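Local structure of condensin complex subunit 3 (Schizosaccharomyces pombe, 5OQR) at residues A[92-97]-A[134-139]; A[334-339]-A[375-380]; A[550-555]-A[594-599]; A[612-617]-A[657-662]. The protein serves as a regulatory subunit of condensin, the complex required to convert interphase chromatin into condensed mitotic-like chromosomes. All blocks are in the same frame, centred on the assembly; numbering follows the deposited sequence.

Contact 1: A[92-97]-A[134-139]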
# COMPACT_ATOMS: atom_id res chain seq x y z
N LYS A 92 41.08 -2.76 7.17
CA LYS A 92 40.48 -4.09 7.02
C LYS A 92 39.60 -4.49 8.19
O LYS A 92 38.67 -5.27 8.01
CB LYS A 92 41.58 -5.14 6.82
CG LYS A 92 41.91 -5.39 5.35
CD LYS A 92 42.20 -4.10 4.60
CE LYS A 92 42.59 -4.37 3.15
NZ LYS A 92 41.60 -5.23 2.44
N ASP A 93 39.87 -3.97 9.39
CA ASP A 93 38.94 -4.14 10.50
C ASP A 93 37.74 -3.24 10.26
O ASP A 93 37.85 -2.01 10.36
CB ASP A 93 39.61 -3.81 11.83
CG ASP A 93 40.88 -4.61 12.05
OD1 ASP A 93 41.00 -5.71 11.48
OD2 ASP A 93 41.76 -4.13 12.80
N LYS A 94 36.59 -3.83 9.93
CA LYS A 94 35.41 -3.03 9.61
C LYS A 94 35.10 -2.03 10.72
O LYS A 94 34.51 -0.98 10.45
CB LYS A 94 34.21 -3.94 9.37
CG LYS A 94 33.72 -4.70 10.59
CD LYS A 94 32.62 -5.68 10.22
CE LYS A 94 32.17 -6.51 11.41
NZ LYS A 94 31.45 -7.74 10.98
N THR A 95 35.50 -2.33 11.95
CA THR A 95 35.27 -1.41 13.06
C THR A 95 36.26 -0.26 13.06
O THR A 95 35.90 0.86 13.43
CB THR A 95 35.31 -2.17 14.38
OG1 THR A 95 36.41 -3.08 14.37
CG2 THR A 95 34.00 -2.94 14.56
N VAL A 96 37.51 -0.51 12.67
CA VAL A 96 38.45 0.59 12.47
C VAL A 96 37.91 1.56 11.44
O VAL A 96 38.04 2.78 11.57
CB VAL A 96 39.84 0.05 12.08
CG1 VAL A 96 40.77 1.18 11.64
CG2 VAL A 96 40.45 -0.70 13.25
N ARG A 97 37.28 1.04 10.38
CA ARG A 97 36.61 1.90 9.41
C ARG A 97 35.36 2.53 10.01
O ARG A 97 35.08 3.71 9.78
CB ARG A 97 36.26 1.10 8.16
CG ARG A 97 37.26 1.24 7.02
CD ARG A 97 36.84 0.38 5.84
NE ARG A 97 36.66 -1.02 6.23
CZ ARG A 97 36.02 -1.92 5.50
NH1 ARG A 97 35.48 -1.59 4.34
NH2 ARG A 97 35.92 -3.17 5.95
N GLU A 134 30.32 -3.19 4.37
CA GLU A 134 29.58 -3.34 5.62
C GLU A 134 28.56 -2.23 5.76
O GLU A 134 28.81 -1.08 5.38
CB GLU A 134 30.54 -3.34 6.81
CG GLU A 134 31.71 -4.30 6.65
CD GLU A 134 31.26 -5.73 6.46
OE1 GLU A 134 30.95 -6.40 7.47
OE2 GLU A 134 31.20 -6.19 5.29
N SER A 135 27.40 -2.57 6.33
CA SER A 135 26.33 -1.59 6.46
C SER A 135 26.66 -0.54 7.52
O SER A 135 26.33 0.64 7.36
CB SER A 135 25.02 -2.30 6.80
OG SER A 135 25.12 -2.99 8.03
N ILE A 136 27.32 -0.96 8.60
CA ILE A 136 27.61 -0.03 9.69
C ILE A 136 28.52 1.09 9.21
O ILE A 136 28.39 2.24 9.63
CB ILE A 136 28.23 -0.79 10.89
CG1 ILE A 136 29.55 -1.45 10.48
CG2 ILE A 136 27.23 -1.82 11.41
CD1 ILE A 136 30.24 -2.22 11.59
N VAL A 137 29.47 0.77 8.33
CA VAL A 137 30.38 1.78 7.82
C VAL A 137 29.62 2.81 6.98
O VAL A 137 29.82 4.02 7.13
CB VAL A 137 31.51 1.12 7.01
CG1 VAL A 137 32.47 2.18 6.45
CG2 VAL A 137 32.27 0.12 7.86
N ARG A 138 28.75 2.33 6.09
CA ARG A 138 27.95 3.24 5.28
C ARG A 138 27.13 4.18 6.15
O ARG A 138 27.08 5.39 5.90
CB ARG A 138 27.04 2.43 4.36
CG ARG A 138 27.76 1.76 3.20
CD ARG A 138 26.80 0.89 2.41
NE ARG A 138 26.68 -0.44 3.00
CZ ARG A 138 25.63 -1.25 2.84
NH1 ARG A 138 24.59 -0.86 2.12
NH2 ARG A 138 25.63 -2.45 3.41
N LEU A 139 26.48 3.64 7.18
CA LEU A 139 25.66 4.45 8.07
C LEU A 139 26.45 5.66 8.57
O LEU A 139 26.04 6.81 8.38
CB LEU A 139 25.17 3.60 9.24
CG LEU A 139 23.92 4.07 9.99
CD1 LEU A 139 23.51 3.03 11.02
CD2 LEU A 139 24.13 5.42 10.67

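Contact 2: A[334-339]-A[375-380]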
# COMPACT_ATOMS: atom_id res chain seq x y z
N PRO A 334 -28.80 20.55 10.17
CA PRO A 334 -30.15 21.06 9.95
C PRO A 334 -31.17 19.95 9.76
O PRO A 334 -30.84 18.81 9.44
CB PRO A 334 -30.00 21.89 8.67
CG PRO A 334 -28.92 21.22 7.93
CD PRO A 334 -27.96 20.67 8.96
N GLU A 335 -32.42 20.32 9.97
CA GLU A 335 -33.53 19.43 9.66
C GLU A 335 -33.71 19.33 8.15
O GLU A 335 -33.27 20.19 7.39
CB GLU A 335 -34.81 19.94 10.32
CG GLU A 335 -34.69 20.19 11.82
CD GLU A 335 -35.20 19.03 12.65
OE1 GLU A 335 -36.42 18.76 12.61
OE2 GLU A 335 -34.38 18.38 13.34
N VAL A 336 -34.37 18.26 7.72
CA VAL A 336 -34.53 18.02 6.29
C VAL A 336 -35.25 19.18 5.62
O VAL A 336 -34.99 19.48 4.45
CB VAL A 336 -35.28 16.69 6.06
CG1 VAL A 336 -34.50 15.53 6.63
CG2 VAL A 336 -36.65 16.75 6.67
N VAL A 337 -36.16 19.84 6.34
CA VAL A 337 -36.85 21.00 5.77
C VAL A 337 -35.85 22.07 5.37
O VAL A 337 -35.88 22.58 4.25
CB VAL A 337 -37.89 21.54 6.78
CG1 VAL A 337 -38.55 22.81 6.24
CG2 VAL A 337 -38.94 20.48 7.08
N GLN A 338 -34.95 22.43 6.29
CA GLN A 338 -33.92 23.40 5.97
C GLN A 338 -32.96 22.85 4.92
O GLN A 338 -32.51 23.59 4.04
CB GLN A 338 -33.14 23.78 7.23
CG GLN A 338 -34.00 24.14 8.44
CD GLN A 338 -33.24 23.99 9.74
OE1 GLN A 338 -33.55 23.12 10.56
NE2 GLN A 338 -32.23 24.82 9.94
N LEU A 339 -32.65 21.56 5.00
CA LEU A 339 -31.75 20.94 4.04
C LEU A 339 -32.32 21.01 2.63
O LEU A 339 -31.63 21.40 1.68
CB LEU A 339 -31.47 19.49 4.44
CG LEU A 339 -30.47 18.73 3.57
CD1 LEU A 339 -29.06 19.22 3.83
CD2 LEU A 339 -30.59 17.24 3.83
N MET A 375 -35.17 10.00 8.78
CA MET A 375 -36.10 11.11 8.94
C MET A 375 -37.47 10.57 9.32
O MET A 375 -38.24 10.13 8.46
CB MET A 375 -36.17 11.95 7.66
CG MET A 375 -36.22 11.18 6.35
SD MET A 375 -35.83 12.27 4.96
CE MET A 375 -34.06 12.44 5.17
N VAL A 376 -37.76 10.59 10.62
CA VAL A 376 -39.11 10.35 11.10
C VAL A 376 -40.04 11.52 10.81
O VAL A 376 -41.26 11.38 10.93
CB VAL A 376 -39.10 10.07 12.62
CG1 VAL A 376 -38.25 8.85 12.92
CG2 VAL A 376 -38.60 11.28 13.40
N ASP A 377 -39.48 12.67 10.44
CA ASP A 377 -40.28 13.85 10.12
C ASP A 377 -41.00 13.64 8.79
O ASP A 377 -40.49 14.01 7.73
CB ASP A 377 -39.39 15.09 10.05
CG ASP A 377 -40.18 16.35 9.76
OD1 ASP A 377 -41.39 16.37 10.04
OD2 ASP A 377 -39.58 17.32 9.24
N GLU A 378 -42.19 13.04 8.85
CA GLU A 378 -42.99 12.85 7.65
C GLU A 378 -43.08 14.15 6.85
O GLU A 378 -42.91 14.14 5.63
CB GLU A 378 -44.39 12.36 8.03
CG GLU A 378 -44.43 10.91 8.49
CD GLU A 378 -45.50 10.65 9.53
OE1 GLU A 378 -45.72 11.51 10.40
OE2 GLU A 378 -46.14 9.57 9.47
N ILE A 379 -43.32 15.27 7.54
CA ILE A 379 -43.48 16.55 6.87
C ILE A 379 -42.29 16.83 5.97
O ILE A 379 -42.43 17.06 4.76
CB ILE A 379 -43.67 17.68 7.90
CG1 ILE A 379 -44.99 17.51 8.65
CG2 ILE A 379 -43.62 19.06 7.23
CD1 ILE A 379 -44.90 16.71 9.95
N GLY A 380 -41.09 16.81 6.55
CA GLY A 380 -39.89 17.09 5.79
C GLY A 380 -39.55 15.99 4.80
O GLY A 380 -38.96 16.25 3.75

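Contact 3: A[550-555]-A[594-599]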
# COMPACT_ATOMS: atom_id res chain seq x y z
N MET A 550 -24.20 -12.16 -13.12
CA MET A 550 -25.29 -13.11 -13.25
C MET A 550 -24.97 -14.41 -12.52
O MET A 550 -25.86 -15.02 -11.91
CB MET A 550 -25.59 -13.38 -14.73
CG MET A 550 -26.20 -12.19 -15.45
SD MET A 550 -26.81 -12.57 -17.10
CE MET A 550 -25.34 -13.15 -17.90
N LEU A 551 -23.72 -14.86 -12.57
CA LEU A 551 -23.32 -16.06 -11.85
C LEU A 551 -23.41 -15.85 -10.34
O LEU A 551 -24.00 -16.66 -9.62
CB LEU A 551 -21.91 -16.48 -12.25
CG LEU A 551 -21.75 -17.12 -13.63
CD1 LEU A 551 -20.29 -17.17 -14.02
CD2 LEU A 551 -22.35 -18.51 -13.64
N ILE A 552 -22.81 -14.76 -9.85
CA ILE A 552 -22.82 -14.50 -8.42
C ILE A 552 -24.25 -14.30 -7.92
O ILE A 552 -24.63 -14.81 -6.86
CB ILE A 552 -21.94 -13.27 -8.11
CG1 ILE A 552 -20.48 -13.60 -8.42
CG2 ILE A 552 -22.09 -12.84 -6.65
CD1 ILE A 552 -19.59 -12.38 -8.52
N GLN A 553 -25.06 -13.56 -8.68
CA GLN A 553 -26.42 -13.26 -8.24
C GLN A 553 -27.31 -14.50 -8.33
O GLN A 553 -27.93 -14.90 -7.34
CB GLN A 553 -27.00 -12.12 -9.08
CG GLN A 553 -28.46 -11.79 -8.79
CD GLN A 553 -28.67 -11.22 -7.40
OE1 GLN A 553 -27.80 -10.54 -6.86
NE2 GLN A 553 -29.83 -11.50 -6.82
N HIS A 554 -27.37 -15.11 -9.51
CA HIS A 554 -28.36 -16.16 -9.77
C HIS A 554 -27.86 -17.56 -9.46
O HIS A 554 -28.69 -18.47 -9.32
CB HIS A 554 -28.80 -16.10 -11.23
CG HIS A 554 -29.53 -14.84 -11.59
ND1 HIS A 554 -30.45 -14.26 -10.74
CD2 HIS A 554 -29.46 -14.04 -12.68
CE1 HIS A 554 -30.93 -13.16 -11.31
NE2 HIS A 554 -30.34 -13.01 -12.48
N GLY A 555 -26.56 -17.76 -9.35
CA GLY A 555 -26.02 -19.05 -8.98
C GLY A 555 -25.23 -19.69 -10.11
O GLY A 555 -25.36 -19.33 -11.29
N LEU A 594 -14.10 -17.33 -7.74
CA LEU A 594 -13.48 -18.38 -6.94
C LEU A 594 -13.86 -18.26 -5.47
O LEU A 594 -14.32 -19.23 -4.86
CB LEU A 594 -11.96 -18.34 -7.11
CG LEU A 594 -11.32 -19.33 -8.09
CD1 LEU A 594 -12.07 -19.40 -9.40
CD2 LEU A 594 -9.88 -18.94 -8.34
N VAL A 595 -13.69 -17.07 -4.89
CA VAL A 595 -13.97 -16.89 -3.47
C VAL A 595 -15.46 -17.04 -3.19
O VAL A 595 -15.85 -17.67 -2.20
CB VAL A 595 -13.45 -15.52 -3.01
CG1 VAL A 595 -13.79 -15.28 -1.55
CG2 VAL A 595 -11.95 -15.43 -3.21
N ILE A 596 -16.31 -16.45 -4.03
CA ILE A 596 -17.74 -16.43 -3.75
C ILE A 596 -18.38 -17.76 -4.11
O ILE A 596 -19.18 -18.31 -3.34
CB ILE A 596 -18.41 -15.27 -4.51
CG1 ILE A 596 -17.78 -13.93 -4.12
CG2 ILE A 596 -19.91 -15.23 -4.21
CD1 ILE A 596 -18.18 -12.79 -5.02
N LEU A 597 -18.05 -18.30 -5.29
CA LEU A 597 -18.76 -19.43 -5.85
C LEU A 597 -17.96 -20.73 -5.88
O LEU A 597 -18.56 -21.79 -6.05
CB LEU A 597 -19.20 -19.11 -7.29
CG LEU A 597 -20.66 -18.69 -7.52
CD1 LEU A 597 -21.13 -17.66 -6.52
CD2 LEU A 597 -20.82 -18.17 -8.94
N HIS A 598 -16.64 -20.67 -5.73
CA HIS A 598 -15.77 -21.81 -6.04
C HIS A 598 -16.06 -22.29 -7.46
O HIS A 598 -16.48 -23.43 -7.70
CB HIS A 598 -15.93 -22.94 -5.02
CG HIS A 598 -15.25 -22.69 -3.72
ND1 HIS A 598 -13.91 -22.38 -3.63
CD2 HIS A 598 -15.71 -22.70 -2.45
CE1 HIS A 598 -13.58 -22.21 -2.37
NE2 HIS A 598 -14.65 -22.40 -1.63
N TYR A 599 -15.83 -21.39 -8.41
CA TYR A 599 -16.20 -21.60 -9.81
C TYR A 599 -15.00 -22.17 -10.54
O TYR A 599 -14.18 -21.45 -11.10
CB TYR A 599 -16.67 -20.29 -10.43
CG TYR A 599 -17.06 -20.37 -11.88
CD1 TYR A 599 -18.29 -20.90 -12.26
CD2 TYR A 599 -16.21 -19.91 -12.88
CE1 TYR A 599 -18.65 -20.98 -13.59
CE2 TYR A 599 -16.57 -19.99 -14.21
CZ TYR A 599 -17.79 -20.52 -14.56
OH TYR A 599 -18.16 -20.59 -15.88

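Contact 4: A[612-617]-A[657-662]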
# COMPACT_ATOMS: atom_id res chain seq x y z
N TYR A 612 -0.28 -13.80 -13.01
CA TYR A 612 0.10 -12.94 -11.89
C TYR A 612 1.61 -12.76 -11.82
O TYR A 612 2.09 -11.67 -11.49
CB TYR A 612 -0.45 -13.52 -10.59
CG TYR A 612 0.01 -12.80 -9.35
CD1 TYR A 612 -0.40 -11.50 -9.08
CD2 TYR A 612 0.83 -13.43 -8.42
CE1 TYR A 612 0.01 -10.84 -7.94
CE2 TYR A 612 1.25 -12.77 -7.28
CZ TYR A 612 0.83 -11.48 -7.04
OH TYR A 612 1.24 -10.83 -5.91
N PHE A 613 2.37 -13.81 -12.11
CA PHE A 613 3.82 -13.75 -12.06
C PHE A 613 4.46 -13.57 -13.44
O PHE A 613 5.68 -13.49 -13.53
CB PHE A 613 4.38 -15.02 -11.41
CG PHE A 613 4.15 -15.11 -9.93
CD1 PHE A 613 4.71 -14.18 -9.07
CD2 PHE A 613 3.38 -16.13 -9.40
CE1 PHE A 613 4.50 -14.26 -7.71
CE2 PHE A 613 3.17 -16.21 -8.04
CZ PHE A 613 3.73 -15.28 -7.19
N GLU A 614 3.66 -13.50 -14.50
CA GLU A 614 4.22 -13.47 -15.84
C GLU A 614 4.89 -12.12 -16.10
O GLU A 614 4.38 -11.08 -15.68
CB GLU A 614 3.14 -13.72 -16.88
CG GLU A 614 3.66 -13.78 -18.30
CD GLU A 614 2.69 -14.44 -19.25
OE1 GLU A 614 3.14 -14.88 -20.33
OE2 GLU A 614 1.49 -14.53 -18.92
N PRO A 615 6.04 -12.10 -16.79
CA PRO A 615 6.70 -10.81 -17.05
C PRO A 615 5.91 -9.89 -17.96
O PRO A 615 5.96 -8.67 -17.77
CB PRO A 615 8.03 -11.23 -17.70
CG PRO A 615 7.82 -12.62 -18.18
CD PRO A 615 6.89 -13.24 -17.19
N ASN A 616 5.18 -10.42 -18.94
CA ASN A 616 4.46 -9.55 -19.87
C ASN A 616 3.37 -8.74 -19.17
O ASN A 616 2.87 -7.77 -19.74
CB ASN A 616 3.84 -10.37 -21.01
CG ASN A 616 2.69 -11.25 -20.55
OD1 ASN A 616 2.26 -11.21 -19.40
ND2 ASN A 616 2.17 -12.05 -21.47
N THR A 617 3.00 -9.12 -17.95
CA THR A 617 1.96 -8.45 -17.18
C THR A 617 2.52 -7.65 -16.01
O THR A 617 1.74 -7.08 -15.24
CB THR A 617 0.94 -9.48 -16.68
OG1 THR A 617 0.57 -10.34 -17.76
CG2 THR A 617 -0.32 -8.81 -16.14
N LEU A 657 8.90 -21.32 -15.45
CA LEU A 657 10.31 -21.51 -15.77
C LEU A 657 10.55 -21.37 -17.27
O LEU A 657 11.48 -20.69 -17.70
CB LEU A 657 10.78 -22.87 -15.27
CG LEU A 657 11.20 -22.96 -13.80
CD1 LEU A 657 11.51 -24.40 -13.44
CD2 LEU A 657 12.41 -22.08 -13.52
N GLU A 658 9.71 -22.01 -18.08
CA GLU A 658 9.86 -21.89 -19.53
C GLU A 658 9.68 -20.45 -19.98
O GLU A 658 10.44 -19.96 -20.82
CB GLU A 658 8.85 -22.80 -20.24
CG GLU A 658 9.00 -24.27 -19.90
CD GLU A 658 8.33 -25.18 -20.91
OE1 GLU A 658 7.76 -24.66 -21.89
OE2 GLU A 658 8.37 -26.41 -20.72
N ILE A 659 8.68 -19.76 -19.44
CA ILE A 659 8.46 -18.36 -19.80
C ILE A 659 9.68 -17.52 -19.44
O ILE A 659 10.08 -16.63 -20.19
CB ILE A 659 7.19 -17.83 -19.09
CG1 ILE A 659 5.95 -18.47 -19.69
CG2 ILE A 659 7.10 -16.31 -19.20
CD1 ILE A 659 4.71 -18.32 -18.84
N TYR A 660 10.28 -17.79 -18.28
CA TYR A 660 11.31 -16.91 -17.74
C TYR A 660 12.63 -17.03 -18.48
O TYR A 660 13.35 -16.04 -18.62
CB TYR A 660 11.50 -17.19 -16.25
CG TYR A 660 10.83 -16.18 -15.36
CD1 TYR A 660 11.57 -15.35 -14.53
CD2 TYR A 660 9.45 -16.04 -15.36
CE1 TYR A 660 10.96 -14.42 -13.72
CE2 TYR A 660 8.82 -15.11 -14.54
CZ TYR A 660 9.59 -14.30 -13.73
OH TYR A 660 8.97 -13.37 -12.92
N ARG A 661 12.99 -18.23 -18.95
CA ARG A 661 14.23 -18.38 -19.70
C ARG A 661 14.28 -17.44 -20.90
O ARG A 661 15.36 -17.00 -21.30
CB ARG A 661 14.39 -19.83 -20.17
CG ARG A 661 14.48 -20.84 -19.04
CD ARG A 661 14.73 -22.25 -19.57
NE ARG A 661 13.81 -22.60 -20.65
CZ ARG A 661 13.85 -23.74 -21.33
NH1 ARG A 661 14.76 -24.66 -21.05
NH2 ARG A 661 12.97 -23.96 -22.30
N ASP A 662 13.13 -17.12 -21.48
CA ASP A 662 13.06 -16.22 -22.62
C ASP A 662 12.90 -14.78 -22.15
O ASP A 662 13.81 -13.96 -22.31
CB ASP A 662 11.91 -16.61 -23.55
CG ASP A 662 12.03 -18.03 -24.05
OD1 ASP A 662 13.16 -18.57 -24.05
OD2 ASP A 662 11.00 -18.61 -24.45

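Contact 1: A[92-97]-A[134-139]
K94 lays its aliphatic chain across the side chain of E134, and the two chains cross at about a right angle. CB of K94 packs on CG of E134 at 3.7 Å. Further out, CD of K94 lies 3.3 Å from OE1 of E134. The lysine is extended beyond CG, and its NZ reaches OE1 of E134 in a long salt bridge of 3.8 Å. The E134 chain bends at chi2 (-58°), which turns its CD so that the carboxylate comes beside CD of K94. An alanine in place of E134 would probably leave the K94 ammonium without this carboxylate and open a gap beside K94 CB and CD.

One turn deeper, V137 takes over. Its CG2 touches the carbonyl O of K94 at 3.6 Å and CB of R97 at 4.1 Å. I136 adds its CD1, 4.4 Å from CG of K94. R97 offers CB to the valine methyl, while its NH1 forms a salt bridge with D132. D132 also accepts a hydrogen bond from the backbone N of E134. Within the second segment, R138 NE bonds back to the carbonyl O of E134 at 3.3 Å, with the donor above the carbonyl plane.

The contact joins the starts of helix 94-108 in HEAT repeat 2 and helix 135-145 in HEAT repeat 3. A second protein chain packs on K92, D93 and V96. The chemistry is graded, with a long charge pair at the exposed K94 and aliphatic contact at the buried V137 and R97. The charge pair is therefore likely to add less than the packing.

Contact 2: A[334-339]-A[375-380]
V337 and G380 bring their backbones within 5.0 Å, CA to CA, where the starts of helix 336-348 and helix 378-394 meet. G380 has no side chain to stand between them. A CB there would point at the other segment and would probably run into CG2 of V336, consistent with the close approach. Before the second helix, D377 is the centre of an inverse gamma turn, with a weak bond of 2.8 Å from E378 N to V376 O.

V336 carries most of the packing with its two methyls. CG2 stands between the backbone N and the carbonyl carbon, and rests on CA of G380 at 3.4 Å. CG1 touches the terminal CE of M375, also at 3.4 Å. The M375 chain bends at chi3 (74°), which turns that methyl back toward the valine.

V337 adds its CG2, 3.7 Å from CA of G380. The side chains of D377 and V337 cross at about a right angle, and OD2 of D377 lies 3.9 Å from CG2 of each valine. At the first helix start, the backbone N of E335 bonds to OE1 of Q338 at 3.1 Å. Outside the pair, K383 NZ reaches the carbonyl O of V337.

The segment 375-380 runs into HEAT repeat 6. The joint is mainly apolar packing between helix starts of the HEAT-repeat solenoid, with the carboxylate of D377 set against both valine methyls.

Contact 3: A[550-555]-A[594-599]
L551 meets two residues of the other segment. Its CB touches CD2 of L597 at 3.9 Å, and that same methyl lies 3.6 Å from the carbonyl O of L551. Its CD1 comes over one face of the Y599 ring, 4.1 Å above the plane and offset toward the rim near CE1. The two side chains cross at about a right angle. CG of Y599 is anti to its backbone N (chi1 179°), which sends it out from the backbone on the side of helix 537-554. The Y599 OH and S567 OG share a weak hydrogen bond.

I552 comes next and faces I596. Their CD1 methyls meet at 3.8 Å and their CG2 methyls at 4.1 Å, with the side chains crossed at about a right angle. The other branch of L597, CD1, packs 4.1 Å from CA of I552. The two methyls of L597 thus lie against neighbouring points of the backbone, CD2 at the L551 carbonyl and CD1 at CA of I552.

G555 then ends the helix with positive phi, where a side chain would be jammed against the carbonyl O of H554. Just beyond it, NZ of K556 bonds to the carbonyl O of H598 and weakly to that of L597, tying the ends of the two helices together.

The contact pairs the C-terminal ends of helix 537-554, in HEAT repeat 8, and helix 580-597. A second protein chain packs an apolar surface on I552, Q553, V595 and I596. The interface between the helices is a leucine and isoleucine seam with one aromatic face, held by apolar packing.

Contact 4: A[612-617]-A[657-662]
P615 and Y660 meet at a helix-helix joint of the alpha-solenoid, where the turn after helix 601-613 lies against the last turn of helix 639-661. The apolar contacts centre on the proline ring. CD of P615 packs on CG2 of I659 at 3.7 Å and on CE2 of Y660 at 3.8 Å. CG of P615 is also 3.9 Å from CG2 of I659. The proline therefore sits against two consecutive residues of the helix, at an oblique angle to both side chains. I659 presents CG2 because this branch is anti to its backbone N.

A mixed contact lies beside this patch. The E614 chain is extended, and its OE1 comes to 4.1 Å from CD1 of I659, the two side chains crossing at about a right angle. I659 also touches I610 of the helix before the turn.

The polar contact is single and weak. The Y660 hydroxyl gives a hydrogen bond to the carbonyl O of F613, near the C-terminal end of helix 601-613. Helix 669-682 packs against Y660 through S671, I672 and I675, and also meets F613 through I675. A leucine in place of Y660 would probably leave the F613 carbonyl without this donor and open a gap beside P615 CD.

The F613 carbonyl O lies at the edge of the Y660 ring, in its plane, 3.3 Å from OH and 3.7 Å from CE2.

In the fold
The four contacts follow one another along the chain, each closing before the next opens. All join neighbouring parts of one solenoid. Contacts 1 and 2 lie at helix starts, contacts 3 and 4 at helix ends and the turns that follow. Contact 1 lies far from contact 2, with centres about 72 Å apart on opposite sides of the chain's centre. Contacts 3 and 4 are the closest pair. Their nearest atoms are about 11 Å apart, and helix 580-597 of one leads directly to helix 601-613 of the other. Contacts 1 and 3 have centres about 58 Å apart, yet both touch another protein chain. Contacts 2 and 4 do not.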